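Local atomic coordinates of taurine dioxygenase (PDB entry 5VN6), a protein that probably oxidises taurine as a TfdA-family, metal-dependent dioxygenase, and holds a magnesium ion at its metal site in this crystal. Residues Q55-A66 against F117-D125; L145-L156 against L232-A240. One frame throughout, in Å; residues are numbered along the deposited sequence.

Two contacts on opposite sides of the chain's centre, with centres 35 Å apart, illustrate how chemistry follows place in the fold. Contact 1 sets the loop and helix of 55-66 against a strand of the mixed seven-stranded sheet; it is mostly buried, and polar groups of an arginine and a histidine do much of the joining, helped by a water. Contact 2 pairs two helical segments, 145-156 and 232-240, in a partly buried interface made mainly of leucine, isoleucine, valine and tyrosine. The two share no element, and the nearest atoms of contact 1 and contact 2 are about 16 Å apart. Contact 1 backs a strand near the metal; contact 2 lies away from the metal site.

Contact 1 (Q55-A66 against F117-D125); sequences QDITRAEHVAFA and FGCVLRCID
R122 and H62 carry the polar joining of this helix-on-strand contact. R122 NH1 donates to Q55 O at 3.0 Å, the acceptor lying close to the guanidinium plane and the donor in the carbonyl plane; a weak second bond goes from NH1 to I57 O. Because the R122 chain bends at its third torsion (77°), its end turns in among these loop carbonyls. H62 supplies the other direct bond: NE2 donates to V120 O at 2.7 Å, with the acceptor in the ring plane but the donor well above the carbonyl plane. Water 1 lies in the ring plane beside H62 ND1 and accepts from R122 NE, so one water links the two side chains.

Apolar packing fills in around these bonds. I57 CG1 sits over one face of the R122 guanidinium, toward its rim, 3.4 Å above the plane, while V120 CG2 rests against A66 CB at 3.8 Å and meets F65 CE2.

R59 NH1 comes within 4.2 Å of R122 NH2, and E280 pairs with R59 through a salt bridge. A T58-E61 capping box begins the helix, which runs nearly antiparallel to strand 118-125 of the cupin-type core; the side chain of L121, on the strand face turned from the helix, lies about 8 Å from the magnesium ion.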
loop_
_atom_site.group_PDB
_atom_site.type_symbol
_atom_site.label_atom_id
_atom_site.label_comp_id
_atom_site.label_asym_id
_atom_site.label_seq_id
_atom_site.Cartn_x
_atom_site.Cartn_y
_atom_site.Cartn_z
ATOM N N GLN A 55 -17.910 -18.664 3.047
ATOM C CA GLN A 55 -19.305 -18.341 2.778
ATOM C C GLN A 55 -19.782 -19.285 1.685
ATOM O O GLN A 55 -19.739 -18.970 0.491
ATOM C CB GLN A 55 -19.464 -16.876 2.397
ATOM C CG GLN A 55 -19.212 -15.914 3.553
ATOM C CD GLN A 55 -20.047 -16.255 4.771
ATOM O OE1 GLN A 55 -21.275 -16.065 4.780
ATOM N NE2 GLN A 55 -19.392 -16.774 5.806
ATOM N N ASP A 56 -20.232 -20.469 2.108
ATOM C CA ASP A 56 -20.795 -21.461 1.202
ATOM C C ASP A 56 -22.269 -21.123 1.024
ATOM O O ASP A 56 -23.132 -21.582 1.773
ATOM C CB ASP A 56 -20.599 -22.864 1.757
ATOM C CG ASP A 56 -21.165 -23.935 0.842
ATOM O OD1 ASP A 56 -20.664 -24.069 -0.297
ATOM O OD2 ASP A 56 -22.104 -24.645 1.262
ATOM N N ILE A 57 -22.566 -20.354 -0.021
ATOM C CA ILE A 57 -23.898 -19.807 -0.229
ATOM C C ILE A 57 -24.250 -19.968 -1.698
ATOM O O ILE A 57 -23.388 -20.191 -2.551
ATOM C CB ILE A 57 -23.999 -18.318 0.178
ATOM C CG1 ILE A 57 -23.017 -17.470 -0.643
ATOM C CG2 ILE A 57 -23.706 -18.154 1.670
ATOM C CD1 ILE A 57 -23.096 -15.970 -0.365
ATOM N N THR A 58 -25.532 -19.831 -1.991
ATOM C CA THR A 58 -25.980 -19.893 -3.366
ATOM C C THR A 58 -25.972 -18.501 -3.970
ATOM O O THR A 58 -25.891 -17.488 -3.270
ATOM C CB THR A 58 -27.383 -20.483 -3.442
ATOM O OG1 THR A 58 -28.328 -19.499 -3.005
ATOM C CG2 THR A 58 -27.484 -21.700 -2.529
ATOM N N ARG A 59 -26.017 -18.463 -5.299
ATOM C CA ARG A 59 -26.035 -17.179 -5.984
ATOM C C ARG A 59 -27.308 -16.406 -5.669
ATOM O O ARG A 59 -27.270 -15.179 -5.502
ATOM C CB ARG A 59 -25.837 -17.405 -7.481
ATOM C CG ARG A 59 -24.504 -18.116 -7.744
ATOM C CD ARG A 59 -24.352 -18.615 -9.170
ATOM N NE ARG A 59 -22.952 -18.864 -9.520
ATOM C CZ ARG A 59 -22.195 -19.820 -8.986
ATOM N NH1 ARG A 59 -22.688 -20.635 -8.060
ATOM N NH2 ARG A 59 -20.934 -19.960 -9.379
ATOM N N ALA A 60 -28.442 -17.109 -5.548
ATOM C CA ALA A 60 -29.663 -16.439 -5.120
ATOM C C ALA A 60 -29.470 -15.806 -3.744
ATOM O O ALA A 60 -29.895 -14.669 -3.515
ATOM C CB ALA A 60 -30.847 -17.415 -5.133
ATOM N N GLU A 61 -28.793 -16.509 -2.826
ATOM C CA GLU A 61 -28.533 -15.929 -1.507
ATOM C C GLU A 61 -27.558 -14.756 -1.579
ATOM O O GLU A 61 -27.743 -13.752 -0.880
ATOM C CB GLU A 61 -28.017 -16.993 -0.537
ATOM C CG GLU A 61 -28.997 -18.130 -0.298
ATOM C CD GLU A 61 -28.418 -19.241 0.559
ATOM O OE1 GLU A 61 -27.210 -19.522 0.439
ATOM O OE2 GLU A 61 -29.185 -19.850 1.338
ATOM N N HIS A 62 -26.517 -14.861 -2.416
ATOM C CA HIS A 62 -25.594 -13.741 -2.622
ATOM C C HIS A 62 -26.352 -12.514 -3.109
ATOM O O HIS A 62 -26.163 -11.400 -2.600
ATOM C CB HIS A 62 -24.506 -14.151 -3.631
ATOM C CG HIS A 62 -23.463 -13.103 -3.906
ATOM N ND1 HIS A 62 -22.324 -13.375 -4.643
ATOM C CD2 HIS A 62 -23.377 -11.796 -3.555
ATOM C CE1 HIS A 62 -21.588 -12.281 -4.736
ATOM N NE2 HIS A 62 -22.205 -11.308 -4.088
ATOM N N VAL A 63 -27.223 -12.712 -4.100
ATOM C CA VAL A 63 -28.019 -11.627 -4.652
ATOM C C VAL A 63 -28.991 -11.091 -3.606
ATOM O O VAL A 63 -29.092 -9.880 -3.395
ATOM C CB VAL A 63 -28.751 -12.130 -5.911
ATOM C CG1 VAL A 63 -29.970 -11.283 -6.217
ATOM C CG2 VAL A 63 -27.785 -12.149 -7.094
ATOM N N ALA A 64 -29.714 -11.988 -2.932
ATOM C CA ALA A 64 -30.703 -11.558 -1.948
ATOM C C ALA A 64 -30.060 -10.864 -0.748
ATOM O O ALA A 64 -30.666 -9.956 -0.165
ATOM C CB ALA A 64 -31.539 -12.749 -1.489
ATOM N N PHE A 65 -28.850 -11.269 -0.353
ATOM C CA PHE A 65 -28.171 -10.544 0.718
ATOM C C PHE A 65 -27.826 -9.128 0.280
ATOM O O PHE A 65 -28.057 -8.168 1.023
ATOM C CB PHE A 65 -26.909 -11.286 1.173
ATOM C CG PHE A 65 -26.030 -10.477 2.109
ATOM C CD1 PHE A 65 -26.389 -10.292 3.436
ATOM C CD2 PHE A 65 -24.853 -9.889 1.655
ATOM C CE1 PHE A 65 -25.585 -9.539 4.299
ATOM C CE2 PHE A 65 -24.048 -9.144 2.515
ATOM C CZ PHE A 65 -24.420 -8.974 3.845
ATOM N N ALA A 66 -27.261 -8.978 -0.925
ATOM C CA ALA A 66 -26.869 -7.652 -1.396
ATOM C C ALA A 66 -28.074 -6.741 -1.564
ATOM O O ALA A 66 -27.982 -5.529 -1.348
ATOM C CB ALA A 66 -26.120 -7.765 -2.716
ATOM N N PHE A 117 -23.425 2.476 -4.411
ATOM C CA PHE A 117 -23.347 2.474 -2.952
ATOM C C PHE A 117 -22.208 1.584 -2.472
ATOM O O PHE A 117 -21.469 1.936 -1.535
ATOM C CB PHE A 117 -24.723 1.997 -2.444
ATOM C CG PHE A 117 -24.782 1.498 -1.014
ATOM C CD1 PHE A 117 -25.491 2.225 -0.056
ATOM C CD2 PHE A 117 -24.261 0.254 -0.652
ATOM C CE1 PHE A 117 -25.611 1.758 1.246
ATOM C CE2 PHE A 117 -24.370 -0.215 0.649
ATOM C CZ PHE A 117 -25.053 0.535 1.599
ATOM N N GLY A 118 -22.053 0.431 -3.111
ATOM C CA GLY A 118 -21.104 -0.559 -2.646
ATOM C C GLY A 118 -21.335 -1.860 -3.377
ATOM O O GLY A 118 -22.058 -1.903 -4.382
ATOM N N CYS A 119 -20.768 -2.925 -2.814
ATOM C CA CYS A 119 -20.639 -4.187 -3.523
ATOM C C CYS A 119 -20.481 -5.339 -2.534
ATOM O O CYS A 119 -19.888 -5.186 -1.458
ATOM C CB CYS A 119 -19.429 -4.115 -4.466
ATOM S SG CYS A 119 -19.167 -5.537 -5.515
ATOM N N VAL A 120 -20.998 -6.500 -2.925
ATOM C CA VAL A 120 -20.760 -7.761 -2.229
ATOM C C VAL A 120 -20.039 -8.674 -3.205
ATOM O O VAL A 120 -20.619 -9.096 -4.214
ATOM C CB VAL A 120 -22.050 -8.419 -1.725
ATOM C CG1 VAL A 120 -21.701 -9.731 -1.031
ATOM C CG2 VAL A 120 -22.846 -7.470 -0.800
ATOM N N LEU A 121 -18.785 -8.987 -2.905
ATOM C CA LEU A 121 -17.878 -9.665 -3.822
ATOM C C LEU A 121 -17.471 -11.007 -3.233
ATOM O O LEU A 121 -17.003 -11.062 -2.093
ATOM C CB LEU A 121 -16.640 -8.794 -4.081
ATOM C CG LEU A 121 -15.541 -9.384 -4.979
ATOM C CD1 LEU A 121 -16.084 -9.711 -6.368
ATOM C CD2 LEU A 121 -14.332 -8.453 -5.083
ATOM N N ARG A 122 -17.651 -12.089 -3.996
ATOM C CA ARG A 122 -17.297 -13.424 -3.524
ATOM C C ARG A 122 -16.256 -14.061 -4.440
ATOM O O ARG A 122 -16.358 -13.985 -5.668
ATOM C CB ARG A 122 -18.531 -14.351 -3.419
ATOM C CG ARG A 122 -18.140 -15.755 -2.958
ATOM C CD ARG A 122 -19.277 -16.602 -2.426
ATOM N NE ARG A 122 -20.101 -17.125 -3.494
ATOM C CZ ARG A 122 -20.711 -18.301 -3.470
ATOM N NH1 ARG A 122 -20.578 -19.111 -2.422
ATOM N NH2 ARG A 122 -21.459 -18.660 -4.508
ATOM N N CYS A 123 -15.260 -14.706 -3.840
ATOM C CA CYS A 123 -14.255 -15.439 -4.604
ATOM C C CYS A 123 -14.730 -16.872 -4.777
ATOM O O CYS A 123 -14.945 -17.580 -3.790
ATOM C CB CYS A 123 -12.897 -15.412 -3.899
ATOM S SG CYS A 123 -11.584 -16.341 -4.762
ATOM N N ILE A 124 -14.840 -17.311 -6.028
ATOM C CA ILE A 124 -15.304 -18.657 -6.328
ATOM C C ILE A 124 -14.114 -19.607 -6.350
ATOM O O ILE A 124 -14.042 -20.554 -5.558
ATOM C CB ILE A 124 -16.071 -18.693 -7.662
ATOM C CG1 ILE A 124 -17.228 -17.680 -7.647
ATOM C CG2 ILE A 124 -16.586 -20.097 -7.926
ATOM C CD1 ILE A 124 -18.187 -17.836 -6.472
ATOM N N ASP A 125 -13.187 -19.382 -7.280
ATOM C CA ASP A 125 -11.938 -20.126 -7.328
ATOM C C ASP A 125 -10.824 -19.181 -7.753
ATOM O O ASP A 125 -11.068 -18.117 -8.329
ATOM C CB ASP A 125 -12.025 -21.330 -8.284
HETATM O O HOH W 1 -21.634 -16.085 -5.588
#

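Contact 2 (L145-L156 against L232-A240); sequences LPDHVKQQIADL and LLHYLIGQA
L232 and L236 take the centre of this helix-helix contact, meeting a row of branched side chains from 145-156. The packing is densest around L232 CD2, on which three residues converge: Q152 CG and L156 CD1 each approach to 3.8 Å, and I153 CG2 adds a third touch. L232 reaches them with CG anti to the backbone N (chi1 175°), which carries the branch out toward the other helix. Beside it, I153 CG2 and L236 CD1 meet tip to tip at 3.8 Å. The other branch of L236, CD2, slides alongside V149 CG1, running in the opposite direction, with 4.0 Å between them. Beneath this cluster the sheet closes the apolar core: V189 and F210 touch both L156 and L236, and V190 touches I153. Partly exposed Q152 borders this dense end.

Toward the start of 145-156 the contact is looser, with partly exposed P146 and Y235 at its border and L145 buried behind them. L145 CD2 lies 3.9 Å from Y235 CE2, and V149 CG1 also reaches that ring obliquely. P146 CD approaches Y235 OH at 3.4 Å. Within its own segment, Q239 folds back so that NE2 donates to Y235 O (3.0 Å, 165° at the hydrogen). The bond holds NE2 over the centre of the Y235 ring, the amide itself tilted against it. L145 CD2 touches Q239 along CG, CD and OE1, crossing it obliquely.

The axes of helices 147-153 and 232-237 run 12.4 Å apart at 116°, a wide spacing bridged by long aliphatic side chains. The result is a steeply crossed helix pair, its apolar side packed on the four-stranded antiparallel sheet that contains strands 185-192 and 207-210.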
loop_
_atom_site.group_PDB
_atom_site.type_symbol
_atom_site.label_atom_id
_atom_site.label_comp_id
_atom_site.label_asym_id
_atom_site.label_seq_id
_atom_site.Cartn_x
_atom_site.Cartn_y
_atom_site.Cartn_z
ATOM N N LEU A 145 -6.129 15.656 6.477
ATOM C CA LEU A 145 -5.566 16.735 5.670
ATOM C C LEU A 145 -5.192 17.921 6.549
ATOM O O LEU A 145 -5.789 18.115 7.615
ATOM C CB LEU A 145 -6.553 17.193 4.591
ATOM C CG LEU A 145 -6.828 16.197 3.470
ATOM C CD1 LEU A 145 -7.971 16.740 2.591
ATOM C CD2 LEU A 145 -5.559 15.897 2.638
ATOM N N PRO A 146 -4.186 18.704 6.165
ATOM C CA PRO A 146 -3.870 19.919 6.923
ATOM C C PRO A 146 -4.931 20.989 6.731
ATOM O O PRO A 146 -5.641 21.020 5.717
ATOM C CB PRO A 146 -2.510 20.361 6.362
ATOM C CG PRO A 146 -2.294 19.571 5.132
ATOM C CD PRO A 146 -3.123 18.336 5.211
ATOM N N ASP A 147 -5.028 21.876 7.729
ATOM C CA ASP A 147 -6.089 22.878 7.735
ATOM C C ASP A 147 -6.125 23.696 6.451
ATOM O O ASP A 147 -7.205 23.976 5.918
ATOM C CB ASP A 147 -5.932 23.818 8.937
ATOM C CG ASP A 147 -6.242 23.137 10.243
ATOM O OD1 ASP A 147 -6.996 22.140 10.211
ATOM O OD2 ASP A 147 -5.749 23.605 11.295
ATOM N N HIS A 148 -4.960 24.099 5.939
ATOM C CA HIS A 148 -4.964 24.953 4.757
ATOM C C HIS A 148 -5.414 24.190 3.516
ATOM O O HIS A 148 -5.902 24.805 2.562
ATOM C CB HIS A 148 -3.586 25.591 4.549
ATOM C CG HIS A 148 -2.565 24.664 3.959
ATOM N ND1 HIS A 148 -1.731 23.887 4.734
ATOM C CD2 HIS A 148 -2.231 24.407 2.671
ATOM C CE1 HIS A 148 -0.939 23.174 3.948
ATOM N NE2 HIS A 148 -1.222 23.472 2.691
ATOM N N VAL A 149 -5.255 22.865 3.494
ATOM C CA VAL A 149 -5.775 22.094 2.365
ATOM C C VAL A 149 -7.288 21.982 2.468
ATOM O O VAL A 149 -7.998 22.035 1.459
ATOM C CB VAL A 149 -5.120 20.698 2.287
ATOM C CG1 VAL A 149 -5.717 19.887 1.078
ATOM C CG2 VAL A 149 -3.600 20.822 2.148
ATOM N N LYS A 150 -7.804 21.795 3.684
ATOM C CA LYS A 150 -9.246 21.701 3.857
ATOM C C LYS A 150 -9.932 22.995 3.432
ATOM O O LYS A 150 -10.952 22.968 2.731
ATOM C CB LYS A 150 -9.582 21.367 5.311
ATOM C CG LYS A 150 -9.232 19.936 5.721
ATOM C CD LYS A 150 -9.596 19.710 7.185
ATOM C CE LYS A 150 -9.261 18.296 7.624
ATOM N NZ LYS A 150 -9.500 18.053 9.074
ATOM N N GLN A 151 -9.379 24.138 3.844
ATOM C CA GLN A 151 -9.913 25.426 3.410
ATOM C C GLN A 151 -9.854 25.565 1.891
ATOM O O GLN A 151 -10.824 25.995 1.258
ATOM C CB GLN A 151 -9.144 26.561 4.087
ATOM C CG GLN A 151 -9.277 26.578 5.600
ATOM C CD GLN A 151 -8.219 27.432 6.267
ATOM O OE1 GLN A 151 -7.802 28.460 5.726
ATOM N NE2 GLN A 151 -7.795 27.024 7.461
ATOM N N GLN A 152 -8.724 25.183 1.296
ATOM C CA GLN A 152 -8.528 25.321 -0.140
ATOM C C GLN A 152 -9.495 24.454 -0.949
ATOM O O GLN A 152 -9.923 24.865 -2.034
ATOM C CB GLN A 152 -7.075 24.957 -0.477
ATOM C CG GLN A 152 -6.732 24.886 -1.970
ATOM C CD GLN A 152 -6.175 26.175 -2.558
ATOM O OE1 GLN A 152 -6.603 27.272 -2.209
ATOM N NE2 GLN A 152 -5.199 26.038 -3.457
ATOM N N ILE A 153 -9.848 23.257 -0.463
ATOM C CA ILE A 153 -10.636 22.318 -1.271
ATOM C C ILE A 153 -12.119 22.333 -0.925
ATOM O O ILE A 153 -12.901 21.646 -1.595
ATOM C CB ILE A 153 -10.086 20.878 -1.171
ATOM C CG1 ILE A 153 -10.377 20.279 0.208
ATOM C CG2 ILE A 153 -8.567 20.859 -1.482
ATOM C CD1 ILE A 153 -9.977 18.805 0.346
ATOM N N ALA A 154 -12.533 23.118 0.075
ATOM C CA ALA A 154 -13.886 22.999 0.617
ATOM C C ALA A 154 -14.967 23.084 -0.460
ATOM O O ALA A 154 -15.888 22.261 -0.482
ATOM C CB ALA A 154 -14.111 24.067 1.687
ATOM N N ASP A 155 -14.862 24.038 -1.388
ATOM C CA ASP A 155 -15.892 24.202 -2.412
ATOM C C ASP A 155 -15.482 23.657 -3.784
ATOM O O ASP A 155 -16.209 23.856 -4.761
ATOM C CB ASP A 155 -16.317 25.681 -2.522
ATOM C CG ASP A 155 -15.179 26.610 -2.937
ATOM O OD1 ASP A 155 -14.179 26.146 -3.525
ATOM O OD2 ASP A 155 -15.274 27.822 -2.647
ATOM N N LEU A 156 -14.354 22.960 -3.878
ATOM C CA LEU A 156 -13.904 22.468 -5.168
ATOM C C LEU A 156 -14.811 21.355 -5.679
ATOM O O LEU A 156 -15.333 20.546 -4.915
ATOM C CB LEU A 156 -12.458 21.955 -5.073
ATOM C CG LEU A 156 -11.365 23.020 -4.974
ATOM C CD1 LEU A 156 -9.948 22.381 -4.868
ATOM C CD2 LEU A 156 -11.468 23.983 -6.176
ATOM N N LEU A 232 -2.349 20.058 -6.951
ATOM C CA LEU A 232 -3.209 19.808 -5.800
ATOM C C LEU A 232 -3.997 18.525 -5.976
ATOM O O LEU A 232 -4.128 17.730 -5.032
ATOM C CB LEU A 232 -4.167 20.989 -5.582
ATOM C CG LEU A 232 -5.214 20.818 -4.465
ATOM C CD1 LEU A 232 -4.567 20.606 -3.087
ATOM C CD2 LEU A 232 -6.164 22.017 -4.433
ATOM N N LEU A 233 -4.524 18.296 -7.186
ATOM C CA LEU A 233 -5.277 17.072 -7.426
ATOM C C LEU A 233 -4.399 15.848 -7.207
ATOM O O LEU A 233 -4.813 14.887 -6.539
ATOM C CB LEU A 233 -5.883 17.092 -8.836
ATOM C CG LEU A 233 -6.658 15.841 -9.275
ATOM C CD1 LEU A 233 -7.834 15.550 -8.331
ATOM C CD2 LEU A 233 -7.118 15.909 -10.727
ATOM N N HIS A 234 -3.153 15.893 -7.701
ATOM C CA HIS A 234 -2.225 14.782 -7.479
ATOM C C HIS A 234 -1.988 14.536 -5.997
ATOM O O HIS A 234 -1.951 13.381 -5.553
ATOM C CB HIS A 234 -0.906 15.048 -8.203
ATOM C CG HIS A 234 -1.051 15.041 -9.691
ATOM N ND1 HIS A 234 -0.100 15.555 -10.547
ATOM C CD2 HIS A 234 -2.067 14.601 -10.476
ATOM C CE1 HIS A 234 -0.516 15.417 -11.798
ATOM N NE2 HIS A 234 -1.701 14.829 -11.783
ATOM N N TYR A 235 -1.854 15.612 -5.218
ATOM C CA TYR A 235 -1.663 15.471 -3.783
ATOM C C TYR A 235 -2.865 14.792 -3.134
ATOM O O TYR A 235 -2.706 13.925 -2.267
ATOM C CB TYR A 235 -1.413 16.853 -3.168
ATOM C CG TYR A 235 -1.462 16.875 -1.660
ATOM C CD1 TYR A 235 -0.319 16.623 -0.888
ATOM C CD2 TYR A 235 -2.652 17.162 -0.997
ATOM C CE1 TYR A 235 -0.375 16.661 0.515
ATOM C CE2 TYR A 235 -2.710 17.201 0.380
ATOM C CZ TYR A 235 -1.574 16.959 1.126
ATOM O OH TYR A 235 -1.680 16.986 2.484
ATOM N N LEU A 236 -4.074 15.173 -3.552
ATOM C CA LEU A 236 -5.292 14.585 -3.002
ATOM C C LEU A 236 -5.435 13.109 -3.378
ATOM O O LEU A 236 -5.610 12.257 -2.498
ATOM C CB LEU A 236 -6.511 15.392 -3.478
ATOM C CG LEU A 236 -6.591 16.815 -2.935
ATOM C CD1 LEU A 236 -7.846 17.624 -3.418
ATOM C CD2 LEU A 236 -6.502 16.804 -1.375
ATOM N N ILE A 237 -5.350 12.774 -4.673
ATOM C CA ILE A 237 -5.540 11.375 -5.053
ATOM C C ILE A 237 -4.449 10.492 -4.464
ATOM O O ILE A 237 -4.682 9.302 -4.214
ATOM C CB ILE A 237 -5.604 11.158 -6.581
ATOM C CG1 ILE A 237 -4.221 11.371 -7.207
ATOM C CG2 ILE A 237 -6.773 11.955 -7.239
ATOM C CD1 ILE A 237 -4.070 10.738 -8.582
ATOM N N GLY A 238 -3.243 11.035 -4.260
ATOM C CA GLY A 238 -2.182 10.257 -3.637
ATOM C C GLY A 238 -2.397 9.959 -2.160
ATOM O O GLY A 238 -1.609 9.207 -1.577
ATOM N N GLN A 239 -3.384 10.589 -1.526
ATOM C CA GLN A 239 -3.661 10.283 -0.126
ATOM C C GLN A 239 -4.089 8.832 0.031
ATOM O O GLN A 239 -3.836 8.224 1.076
ATOM C CB GLN A 239 -4.735 11.246 0.439
ATOM C CG GLN A 239 -4.337 12.750 0.447
ATOM C CD GLN A 239 -3.050 13.041 1.277
ATOM O OE1 GLN A 239 -3.005 12.787 2.489
ATOM N NE2 GLN A 239 -2.015 13.565 0.617
ATOM N N ALA A 240 -4.711 8.246 -1.006
ATOM C CA ALA A 240 -5.115 6.847 -0.918
ATOM C C ALA A 240 -3.919 5.916 -0.857
ATOM O O ALA A 240 -4.083 4.749 -0.502
ATOM C CB ALA A 240 -5.992 6.434 -2.106
#